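Local coordinates for sensor histidine kinase PdtaS (Mycobacterium tuberculosis, PDB 2YKF), which probably senses cyclic di-GMP and answers by autophosphorylating on a histidine, driving a two-component response to nutrient deprivation, at residues 230-233 / 234-238; 219-222 / 223-227; 157-161 / 162-166; 201-205 / 206-210. All coordinates share one frame; numbering follows the deposited sequence.

Interaction 1 (230-233 / 234-238); sequences EAHE and VDEHV
Four successive i to i+4 backbone hydrogen bonds, from Val234 N to Glu230 O through His237 N to Glu233 O, tie residues 230-233 to 234-238 as consecutive turns of the α-helix 228-243 in the PAS-like region. The straightest of them runs from Glu236 N to His232 O, 2.9 Å long with an N-H...O angle of 178°. Above that bond the same two residues meet again through their side chains, which lie side by side and point the same way. With CG anti to the carbonyl carbon (chi1 -74°), Glu236 lays it over one face of the His232 imidazole, 3.5 Å from His232 NE2; the bend at chi2 then keeps the carboxylate beside the ring. This is a CH-pi contact, with Glu236 CG 3.9 Å from the ring centroid. Ring and carboxylate planes are 44° apart, so the acid is not stacked on the imidazole, and its OE2 stays 3.7 Å from His232 CE1. The ring nitrogen ND1 has a different partner: it is hydrogen-bonded to Arg222, whose NH1 also forms a salt bridge with Asp235. Asp235 OD1 is in turn bonded to Gln239. On the buried side, Val234 CG2 rests 3.4 Å from Glu230 O, and its side chain packs on Ile218, Ile225 and Met251. His237 is held through NE2 by Thr264. The contact therefore joins a CH-pi pair on the outer side of the helix to an apolar inner face, and because ND1 accepts from an arginine, the imidazole would probably be disfavoured from taking a second proton.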
loop_
_atom_site.group_PDB
_atom_site.type_symbol
_atom_site.label_atom_id
_atom_site.label_comp_id
_atom_site.label_asym_id
_atom_site.label_seq_id
_atom_site.Cartn_x
_atom_site.Cartn_y
_atom_site.Cartn_z
ATOM N N GLU A 230 2.978 27.635 1.068
ATOM C CA GLU A 230 3.285 26.198 1.154
ATOM C C GLU A 230 4.559 26.006 0.353
ATOM O O GLU A 230 5.367 25.171 0.701
ATOM C CB GLU A 230 2.108 25.404 0.489
ATOM C CG GLU A 230 0.844 25.619 1.243
ATOM C CD GLU A 230 -0.222 24.562 1.031
ATOM O OE1 GLU A 230 -0.173 23.791 0.029
ATOM O OE2 GLU A 230 -1.125 24.540 1.891
ATOM N N ALA A 231 4.706 26.721 -0.768
ATOM C CA ALA A 231 5.894 26.562 -1.638
ATOM C C ALA A 231 7.169 26.835 -0.851
ATOM O O ALA A 231 8.191 26.122 -0.978
ATOM C CB ALA A 231 5.791 27.451 -2.919
ATOM N N HIS A 232 7.109 27.869 -0.006
ATOM C CA HIS A 232 8.240 28.200 0.797
ATOM C C HIS A 232 8.437 27.223 1.947
ATOM O O HIS A 232 9.570 26.896 2.277
ATOM C CB HIS A 232 8.121 29.630 1.343
ATOM C CG HIS A 232 9.355 30.078 2.054
ATOM N ND1 HIS A 232 10.567 30.236 1.400
ATOM C CD2 HIS A 232 9.587 30.365 3.357
ATOM C CE1 HIS A 232 11.483 30.637 2.270
ATOM N NE2 HIS A 232 10.921 30.702 3.467
ATOM N N GLU A 233 7.349 26.763 2.561
ATOM C CA GLU A 233 7.447 25.747 3.629
ATOM C C GLU A 233 8.177 24.453 3.161
ATOM O O GLU A 233 9.011 23.877 3.858
ATOM C CB GLU A 233 6.058 25.384 4.180
ATOM C CG GLU A 233 5.472 26.405 5.194
ATOM C CD GLU A 233 3.940 26.254 5.347
ATOM O OE1 GLU A 233 3.303 25.452 4.577
ATOM O OE2 GLU A 233 3.388 26.961 6.225
ATOM N N VAL A 234 7.836 24.019 1.984
ATOM C CA VAL A 234 8.405 22.810 1.446
ATOM C C VAL A 234 9.892 22.989 1.186
ATOM O O VAL A 234 10.709 22.146 1.565
ATOM C CB VAL A 234 7.639 22.405 0.186
ATOM C CG1 VAL A 234 8.423 21.269 -0.595
ATOM C CG2 VAL A 234 6.304 21.937 0.652
ATOM N N ASP A 235 10.227 24.073 0.513
ATOM C CA ASP A 235 11.605 24.516 0.314
ATOM C C ASP A 235 12.416 24.527 1.647
ATOM O O ASP A 235 13.463 23.817 1.767
ATOM C CB ASP A 235 11.597 25.919 -0.363
ATOM C CG ASP A 235 13.029 26.423 -0.711
ATOM O OD1 ASP A 235 14.018 25.837 -0.191
ATOM O OD2 ASP A 235 13.157 27.360 -1.527
ATOM N N GLU A 236 11.936 25.250 2.655
ATOM C CA GLU A 236 12.613 25.258 3.978
ATOM C C GLU A 236 12.722 23.875 4.643
ATOM O O GLU A 236 13.742 23.529 5.231
ATOM C CB GLU A 236 11.939 26.232 4.958
ATOM C CG GLU A 236 12.273 27.709 4.594
ATOM C CD GLU A 236 13.798 28.005 4.622
ATOM O OE1 GLU A 236 14.519 27.522 5.564
ATOM O OE2 GLU A 236 14.278 28.729 3.701
ATOM N N HIS A 237 11.648 23.115 4.586
ATOM C CA HIS A 237 11.667 21.759 5.128
ATOM C C HIS A 237 12.773 20.939 4.552
ATOM O O HIS A 237 13.579 20.385 5.284
ATOM C CB HIS A 237 10.359 21.027 4.882
ATOM C CG HIS A 237 10.420 19.598 5.315
ATOM N ND1 HIS A 237 10.663 19.223 6.629
ATOM C CD2 HIS A 237 10.337 18.454 4.596
ATOM C CE1 HIS A 237 10.689 17.901 6.700
ATOM N NE2 HIS A 237 10.501 17.412 5.479
ATOM N N VAL A 238 12.825 20.865 3.249
ATOM C CA VAL A 238 13.816 20.036 2.590
ATOM C C VAL A 238 15.255 20.514 2.907
ATOM O O VAL A 238 16.130 19.689 3.223
ATOM C CB VAL A 238 13.551 19.961 1.081
ATOM C CG1 VAL A 238 14.699 19.303 0.376
ATOM C CG2 VAL A 238 12.268 19.125 0.811
#

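Interaction 2 (219-222 / 223-227); sequences DATR and PLISD
Pro223 follows Arg222 directly, and its ring carbon CD sits 3.2 Å from Asp219 O, where an α-helix would offer an N-H. Proline has none, and the turn, which connects helices 217-221 and 228-243 of the PAS-like region, closes instead with a tighter i to i+3 bond: Leu224 N donates to Thr221 O over 2.8 Å, approaching from above the carbonyl plane. A weak bond from Ile225 N to Arg222 O follows, at 3.3 Å. One water then bridges the exit, donating to Arg222 O at 2.7 Å and to Ile225 O at 2.9 Å. Among side chains, Leu224 CD1 lies 3.4 Å from Ala220 O, while Thr221 CG2 and Ile225 CD1 meet at 4.0 Å. With Thr221 CG2 anti to the backbone N (OG1 at chi1 -58°), the methyl faces Ile225 and the hydroxyl is left to Tyr203 and Leu217 O. Farther out, the extended Arg222 chain reaches Asp235 on helix 228-243, which Asp227 OD1 N-caps at Glu230 N. The chain thus leaves helix 217-221 through a proline-containing turn: Asp219 O faces a carbon, and i to i+3 bonds and water serve Thr221 O, Arg222 O and Ile225 O.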
loop_
_atom_site.group_PDB
_atom_site.type_symbol
_atom_site.label_atom_id
_atom_site.label_comp_id
_atom_site.label_asym_id
_atom_site.label_seq_id
_atom_site.Cartn_x
_atom_site.Cartn_y
_atom_site.Cartn_z
ATOM N N ASP A 219 14.158 22.942 -6.613
ATOM C CA ASP A 219 14.036 23.740 -7.851
ATOM C C ASP A 219 12.966 23.249 -8.850
ATOM O O ASP A 219 12.345 24.044 -9.537
ATOM C CB ASP A 219 15.381 23.857 -8.541
ATOM C CG ASP A 219 16.379 24.675 -7.708
ATOM O OD1 ASP A 219 15.919 25.437 -6.785
ATOM O OD2 ASP A 219 17.608 24.528 -7.971
ATOM N N ALA A 220 12.820 21.924 -8.964
ATOM C CA ALA A 220 11.759 21.283 -9.725
ATOM C C ALA A 220 10.387 21.460 -9.054
ATOM O O ALA A 220 9.355 21.561 -9.734
ATOM C CB ALA A 220 12.060 19.806 -9.826
ATOM N N THR A 221 10.359 21.453 -7.732
ATOM C CA THR A 221 9.084 21.337 -7.007
ATOM C C THR A 221 8.477 22.699 -6.697
ATOM O O THR A 221 7.267 22.929 -6.904
ATOM C CB THR A 221 9.274 20.535 -5.713
ATOM O OG1 THR A 221 9.797 19.257 -6.072
ATOM C CG2 THR A 221 7.925 20.306 -5.004
ATOM N N ARG A 222 9.323 23.612 -6.196
ATOM C CA ARG A 222 8.825 24.921 -5.776
ATOM C C ARG A 222 7.885 25.619 -6.780
ATOM O O ARG A 222 6.812 26.037 -6.367
ATOM C CB ARG A 222 9.959 25.835 -5.281
ATOM C CG ARG A 222 9.431 26.985 -4.434
ATOM C CD ARG A 222 10.542 27.880 -3.936
ATOM N NE ARG A 222 9.855 29.060 -3.417
ATOM C CZ ARG A 222 10.079 29.597 -2.237
ATOM N NH1 ARG A 222 11.032 29.112 -1.421
ATOM N NH2 ARG A 222 9.365 30.639 -1.883
ATOM N N PRO A 223 8.275 25.752 -8.071
ATOM C CA PRO A 223 7.397 26.464 -9.005
ATOM C C PRO A 223 6.029 25.781 -9.205
ATOM O O PRO A 223 5.136 26.409 -9.694
ATOM C CB PRO A 223 8.174 26.454 -10.340
ATOM C CG PRO A 223 9.605 26.279 -9.969
ATOM C CD PRO A 223 9.551 25.388 -8.693
ATOM N N LEU A 224 5.842 24.536 -8.758
ATOM C CA LEU A 224 4.606 23.808 -9.119
ATOM C C LEU A 224 3.582 24.042 -8.099
ATOM O O LEU A 224 2.391 23.958 -8.413
ATOM C CB LEU A 224 4.835 22.272 -9.255
ATOM C CG LEU A 224 5.932 21.890 -10.273
ATOM C CD1 LEU A 224 6.190 20.405 -10.195
ATOM C CD2 LEU A 224 5.572 22.318 -11.696
ATOM N N ILE A 225 4.037 24.316 -6.863
ATOM C CA ILE A 225 3.172 24.397 -5.699
ATOM C C ILE A 225 2.286 25.619 -5.789
ATOM O O ILE A 225 2.773 26.716 -6.066
ATOM C CB ILE A 225 3.970 24.381 -4.398
ATOM C CG1 ILE A 225 4.576 22.985 -4.216
ATOM C CG2 ILE A 225 3.066 24.735 -3.149
ATOM C CD1 ILE A 225 5.655 22.959 -3.140
ATOM N N SER A 226 0.985 25.410 -5.605
ATOM C CA SER A 226 -0.035 26.461 -5.887
ATOM C C SER A 226 -0.009 27.604 -4.871
ATOM O O SER A 226 -0.047 28.775 -5.254
ATOM C CB SER A 226 -1.459 25.870 -5.945
ATOM O OG SER A 226 -1.572 24.888 -6.999
ATOM N N ASP A 227 -0.018 27.269 -3.587
ATOM C CA ASP A 227 0.003 28.303 -2.560
ATOM C C ASP A 227 1.443 28.792 -2.294
ATOM O O ASP A 227 2.319 27.992 -1.947
ATOM C CB ASP A 227 -0.665 27.764 -1.294
ATOM C CG ASP A 227 -0.694 28.805 -0.139
ATOM O OD1 ASP A 227 0.328 29.051 0.494
ATOM O OD2 ASP A 227 -1.775 29.340 0.130
HETATM O O HOH W 1 5.245 28.218 -6.538
#

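Interaction 3 (157-161 / 162-166); sequences RMLAE and GTFPD
Met158 and Gly162 belong to a Schellman motif that closes helix 143-161 and turns the chain towards the PAS-like region, and Phe164 packs back on it. Gly162 leaves the helix with positive phi (77°), a conformation that glycine tolerates readily. Met158 O receives Thr163 N at 2.8 Å and, weakly, Phe164 N, while Gly162 N makes a weak bond to Leu159 O. Beyond the turn, Phe164 folds back over the last helical turn, its CB 3.5 Å from Met158 CB. The Met158 chain, bent at chi3, crosses Thr163 at about a right angle and brings its CE within 3.7 Å of Thr163 O. In Phe164, CG anti to the backbone N (chi1 173°) sends the ring alongside Leu159, which points the same way, with Leu159 CG at the ring's edge, 4.0 Å from Phe164 CD2. The Phe164 carbonyl also takes a CA-H...O contact from Leu159. Pro165, which follows a cis peptide bond, touches Leu159 CD2 through its CD and packs on His23, Ala26 and Val27 of helix 18-38, and Phe164 reaches Leu265 of strand 258-269. The turn therefore lies between the helices of the GAF domain and the sheet of the PAS-like region. On its polar side, Glu161 OE1 is bonded to Ala270 N. Its other oxygen, OE2, accepts from Arg157 NH1 in a salt bridge 2.9 Å long, with the carboxylate oxygen in the guanidinium plane.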
loop_
_atom_site.group_PDB
_atom_site.type_symbol
_atom_site.label_atom_id
_atom_site.label_comp_id
_atom_site.label_asym_id
_atom_site.label_seq_id
_atom_site.Cartn_x
_atom_site.Cartn_y
_atom_site.Cartn_z
ATOM N N ARG A 157 20.465 0.210 8.806
ATOM C CA ARG A 157 21.612 0.840 9.514
ATOM C C ARG A 157 21.157 1.868 10.571
ATOM O O ARG A 157 21.629 1.852 11.693
ATOM C CB ARG A 157 22.656 1.401 8.506
ATOM C CG ARG A 157 23.504 2.548 9.019
ATOM C CD ARG A 157 24.902 2.151 9.532
ATOM N NE ARG A 157 25.914 2.171 8.467
ATOM C CZ ARG A 157 27.204 2.514 8.615
ATOM N NH1 ARG A 157 27.685 2.925 9.800
ATOM N NH2 ARG A 157 28.017 2.472 7.556
ATOM N N MET A 158 20.177 2.713 10.234
ATOM C CA MET A 158 19.587 3.602 11.207
ATOM C C MET A 158 18.920 2.874 12.360
ATOM O O MET A 158 19.001 3.341 13.538
ATOM C CB MET A 158 18.574 4.506 10.452
ATOM C CG MET A 158 19.332 5.517 9.629
ATOM S SD MET A 158 18.312 6.631 8.670
ATOM C CE MET A 158 17.809 7.711 9.973
ATOM N N LEU A 159 18.199 1.762 12.059
ATOM C CA LEU A 159 17.637 0.949 13.146
ATOM C C LEU A 159 18.767 0.449 14.088
ATOM O O LEU A 159 18.614 0.489 15.320
ATOM C CB LEU A 159 16.896 -0.272 12.578
ATOM C CG LEU A 159 15.501 0.139 12.066
ATOM C CD1 LEU A 159 14.996 -0.911 11.056
ATOM C CD2 LEU A 159 14.631 0.156 13.283
ATOM N N ALA A 160 19.855 -0.025 13.486
ATOM C CA ALA A 160 21.016 -0.574 14.237
ATOM C C ALA A 160 21.723 0.524 15.027
ATOM O O ALA A 160 22.274 0.248 16.091
ATOM C CB ALA A 160 21.977 -1.315 13.295
ATOM N N GLU A 161 21.641 1.778 14.559
ATOM C CA GLU A 161 22.283 2.910 15.219
ATOM C C GLU A 161 21.355 3.621 16.124
ATOM O O GLU A 161 21.753 4.590 16.758
ATOM C CB GLU A 161 22.883 3.908 14.187
ATOM C CG GLU A 161 24.033 3.245 13.430
ATOM C CD GLU A 161 24.800 4.130 12.403
ATOM O OE1 GLU A 161 24.323 5.221 11.997
ATOM O OE2 GLU A 161 25.900 3.682 11.975
ATOM N N GLY A 162 20.091 3.201 16.159
ATOM C CA GLY A 162 19.137 3.816 17.059
ATOM C C GLY A 162 18.639 5.181 16.584
ATOM O O GLY A 162 18.099 5.934 17.377
ATOM N N THR A 163 18.789 5.490 15.309
ATOM C CA THR A 163 18.338 6.794 14.778
ATOM C C THR A 163 17.032 6.773 13.933
ATOM O O THR A 163 16.544 7.839 13.473
ATOM C CB THR A 163 19.422 7.421 13.922
ATOM O OG1 THR A 163 19.826 6.474 12.934
ATOM C CG2 THR A 163 20.687 7.819 14.803
ATOM N N PHE A 164 16.493 5.585 13.703
ATOM C CA PHE A 164 15.163 5.433 13.076
ATOM C C PHE A 164 14.474 4.259 13.799
ATOM O O PHE A 164 15.117 3.241 14.069
ATOM C CB PHE A 164 15.326 5.089 11.586
ATOM C CG PHE A 164 14.035 4.749 10.876
ATOM C CD1 PHE A 164 13.163 5.765 10.482
ATOM C CD2 PHE A 164 13.719 3.422 10.590
ATOM C CE1 PHE A 164 11.947 5.420 9.802
ATOM C CE2 PHE A 164 12.534 3.060 9.932
ATOM C CZ PHE A 164 11.655 4.072 9.519
ATOM N N PRO A 165 13.186 4.398 14.136
ATOM C CA PRO A 165 12.382 5.615 14.030
ATOM C C PRO A 165 12.876 6.678 15.025
ATOM O O PRO A 165 13.644 6.371 15.964
ATOM C CB PRO A 165 10.973 5.166 14.464
ATOM C CG PRO A 165 11.024 3.740 14.698
ATOM C CD PRO A 165 12.459 3.292 14.783
ATOM N N ASP A 166 12.428 7.912 14.822
ATOM C CA ASP A 166 12.826 9.035 15.670
ATOM C C ASP A 166 11.560 9.573 16.355
ATOM O O ASP A 166 10.605 9.969 15.665
ATOM C CB ASP A 166 13.542 10.081 14.808
ATOM C CG ASP A 166 13.898 11.359 15.580
ATOM O OD1 ASP A 166 13.198 11.704 16.565
ATOM O OD2 ASP A 166 14.866 12.033 15.158
HETATM O O HOH W 2 22.203 6.432 11.897
#

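Interaction 4 (201-205 / 206-210); sequences SAYHR and MGLTT
Met206 lays its sulfur over the face of the Tyr203 ring, SD standing 4.2 Å from the centroid and only 7° off the ring normal, a Met-aromatic contact. Its CG, anti to the carbonyl carbon (chi1 -76°), runs the chain back along the last helical turn, where SD also lies 3.7 Å from Ala202 O. Leu208 reaches the same tyrosine obliquely: with its CG anti to the backbone N, it brings CD2 to 3.7 Å from Tyr203 CB. The backbone beneath is a Schellman motif ending helix 197-205, with Gly207 at positive phi. Leu208 N donates to Tyr203 O at 2.8 Å, Gly207 N bonds to His204 O at 3.0 Å from above the carbonyl plane, and Met206 N bonds to Ala202 O. His204 turns the edge of its imidazole towards the outgoing chain, CD2 lying 3.2 Å from Leu208 O. A water links that carbonyl, weakly, to His204 O, to which it donates more firmly. The polar ends of His204 and Arg205 meet the second subunit: His204 ND1 and Arg205 NH2 both bind Asp71 of that subunit, Arg205 in a salt bridge. Inward, Tyr203 packs on Ile280 of strand 272-282 and Met206 on Val260 of strand 258-269, while the Tyr203 hydroxyl bonds to Thr221 of helix 217-221, placing this helix end between the PAS-like sheet and the next helix.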
loop_
_atom_site.group_PDB
_atom_site.type_symbol
_atom_site.label_atom_id
_atom_site.label_comp_id
_atom_site.label_asym_id
_atom_site.label_seq_id
_atom_site.Cartn_x
_atom_site.Cartn_y
_atom_site.Cartn_z
ATOM N N SER A 201 5.212 10.175 -12.424
ATOM C CA SER A 201 3.761 10.343 -12.727
ATOM C C SER A 201 3.125 11.462 -11.875
ATOM O O SER A 201 2.547 12.393 -12.417
ATOM C CB SER A 201 3.003 8.991 -12.556
ATOM O OG SER A 201 3.352 8.237 -13.705
ATOM N N ALA A 202 3.326 11.403 -10.568
ATOM C CA ALA A 202 2.775 12.403 -9.723
ATOM C C ALA A 202 3.322 13.784 -10.092
ATOM O O ALA A 202 2.559 14.745 -10.197
ATOM C CB ALA A 202 3.044 12.064 -8.238
ATOM N N TYR A 203 4.638 13.907 -10.275
ATOM C CA TYR A 203 5.198 15.253 -10.666
ATOM C C TYR A 203 4.653 15.733 -12.011
ATOM O O TYR A 203 4.481 16.942 -12.196
ATOM C CB TYR A 203 6.750 15.245 -10.696
ATOM C CG TYR A 203 7.325 15.645 -9.336
ATOM C CD1 TYR A 203 7.319 14.744 -8.232
ATOM C CD2 TYR A 203 7.793 16.927 -9.128
ATOM C CE1 TYR A 203 7.785 15.140 -6.960
ATOM C CE2 TYR A 203 8.255 17.341 -7.837
ATOM C CZ TYR A 203 8.262 16.464 -6.793
ATOM O OH TYR A 203 8.724 16.904 -5.568
ATOM N N HIS A 204 4.399 14.824 -12.962
ATOM C CA HIS A 204 3.740 15.265 -14.228
ATOM C C HIS A 204 2.324 15.808 -14.002
ATOM O O HIS A 204 1.944 16.850 -14.565
ATOM C CB HIS A 204 3.644 14.112 -15.266
ATOM C CG HIS A 204 4.949 13.685 -15.798
ATOM N ND1 HIS A 204 5.171 12.418 -16.286
ATOM C CD2 HIS A 204 6.128 14.354 -15.914
ATOM C CE1 HIS A 204 6.439 12.310 -16.651
ATOM N NE2 HIS A 204 7.039 13.478 -16.439
ATOM N N ARG A 205 1.549 15.136 -13.169
ATOM C CA ARG A 205 0.193 15.619 -12.887
ATOM C C ARG A 205 0.309 16.979 -12.235
ATOM O O ARG A 205 -0.574 17.822 -12.420
ATOM C CB ARG A 205 -0.556 14.659 -11.918
ATOM C CG ARG A 205 -0.896 13.270 -12.519
ATOM C CD ARG A 205 -1.567 13.499 -14.011
ATOM N NE ARG A 205 -0.823 12.508 -14.640
ATOM C CZ ARG A 205 0.125 12.550 -15.523
ATOM N NH1 ARG A 205 0.315 13.454 -16.518
ATOM N NH2 ARG A 205 0.693 11.428 -15.531
ATOM N N MET A 206 1.369 17.164 -11.404
ATOM C CA MET A 206 1.592 18.450 -10.709
ATOM C C MET A 206 2.072 19.590 -11.648
ATOM O O MET A 206 2.181 20.745 -11.218
ATOM C CB MET A 206 2.636 18.274 -9.603
ATOM C CG MET A 206 2.204 17.574 -8.304
ATOM S SD MET A 206 3.718 16.978 -7.435
ATOM C CE MET A 206 3.905 18.428 -6.445
ATOM N N GLY A 207 2.432 19.240 -12.880
ATOM C CA GLY A 207 2.860 20.195 -13.901
ATOM C C GLY A 207 4.315 20.097 -14.315
ATOM O O GLY A 207 4.788 20.954 -15.015
ATOM N N LEU A 208 5.071 19.119 -13.825
ATOM C CA LEU A 208 6.527 18.995 -14.222
ATOM C C LEU A 208 6.600 18.581 -15.686
ATOM O O LEU A 208 6.006 17.587 -16.044
ATOM C CB LEU A 208 7.267 17.952 -13.376
ATOM C CG LEU A 208 8.796 17.864 -13.559
ATOM C CD1 LEU A 208 9.431 19.155 -13.086
ATOM C CD2 LEU A 208 9.442 16.637 -12.894
ATOM N N THR A 209 7.276 19.366 -16.524
ATOM C CA THR A 209 7.425 19.022 -17.953
ATOM C C THR A 209 8.868 18.570 -18.203
ATOM O O THR A 209 9.255 18.307 -19.326
ATOM C CB THR A 209 7.137 20.251 -18.861
ATOM O OG1 THR A 209 8.102 21.270 -18.591
ATOM C CG2 THR A 209 5.783 20.846 -18.548
ATOM N N THR A 210 9.638 18.508 -17.126
ATOM C CA THR A 210 11.099 18.255 -17.117
ATOM C C THR A 210 11.426 16.856 -16.597
ATOM O O THR A 210 10.538 16.148 -16.102
ATOM C CB THR A 210 11.754 19.341 -16.201
ATOM O OG1 THR A 210 12.148 20.441 -17.010
ATOM C CG2 THR A 210 12.972 18.837 -15.376
HETATM O O HOH W 3 2.836 17.609 -17.165
#

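Along the chain the order is interaction 3, 4, 2, 1. Interactions 4, 2 and 1 lie on successive helices of the PAS-like region, beside its antiparallel sheet: the first two at the ends of 197-205 and 217-221, the third within 228-243. Interaction 2 sits between interactions 1 and 4, its centre about 9 Å from that of interaction 1 and about 11 Å from that of interaction 4. Arg222 joins it to interaction 1 through Asp235 and His232, and Thr221 joins it to interaction 4 through the Tyr203 hydroxyl. Interaction 3 stands apart at the end of helix 143-161, at least 25 Å away between centres, between the GAF helices and the PAS-like sheet. The set thus spans both sensing modules of the kinase's sensor region.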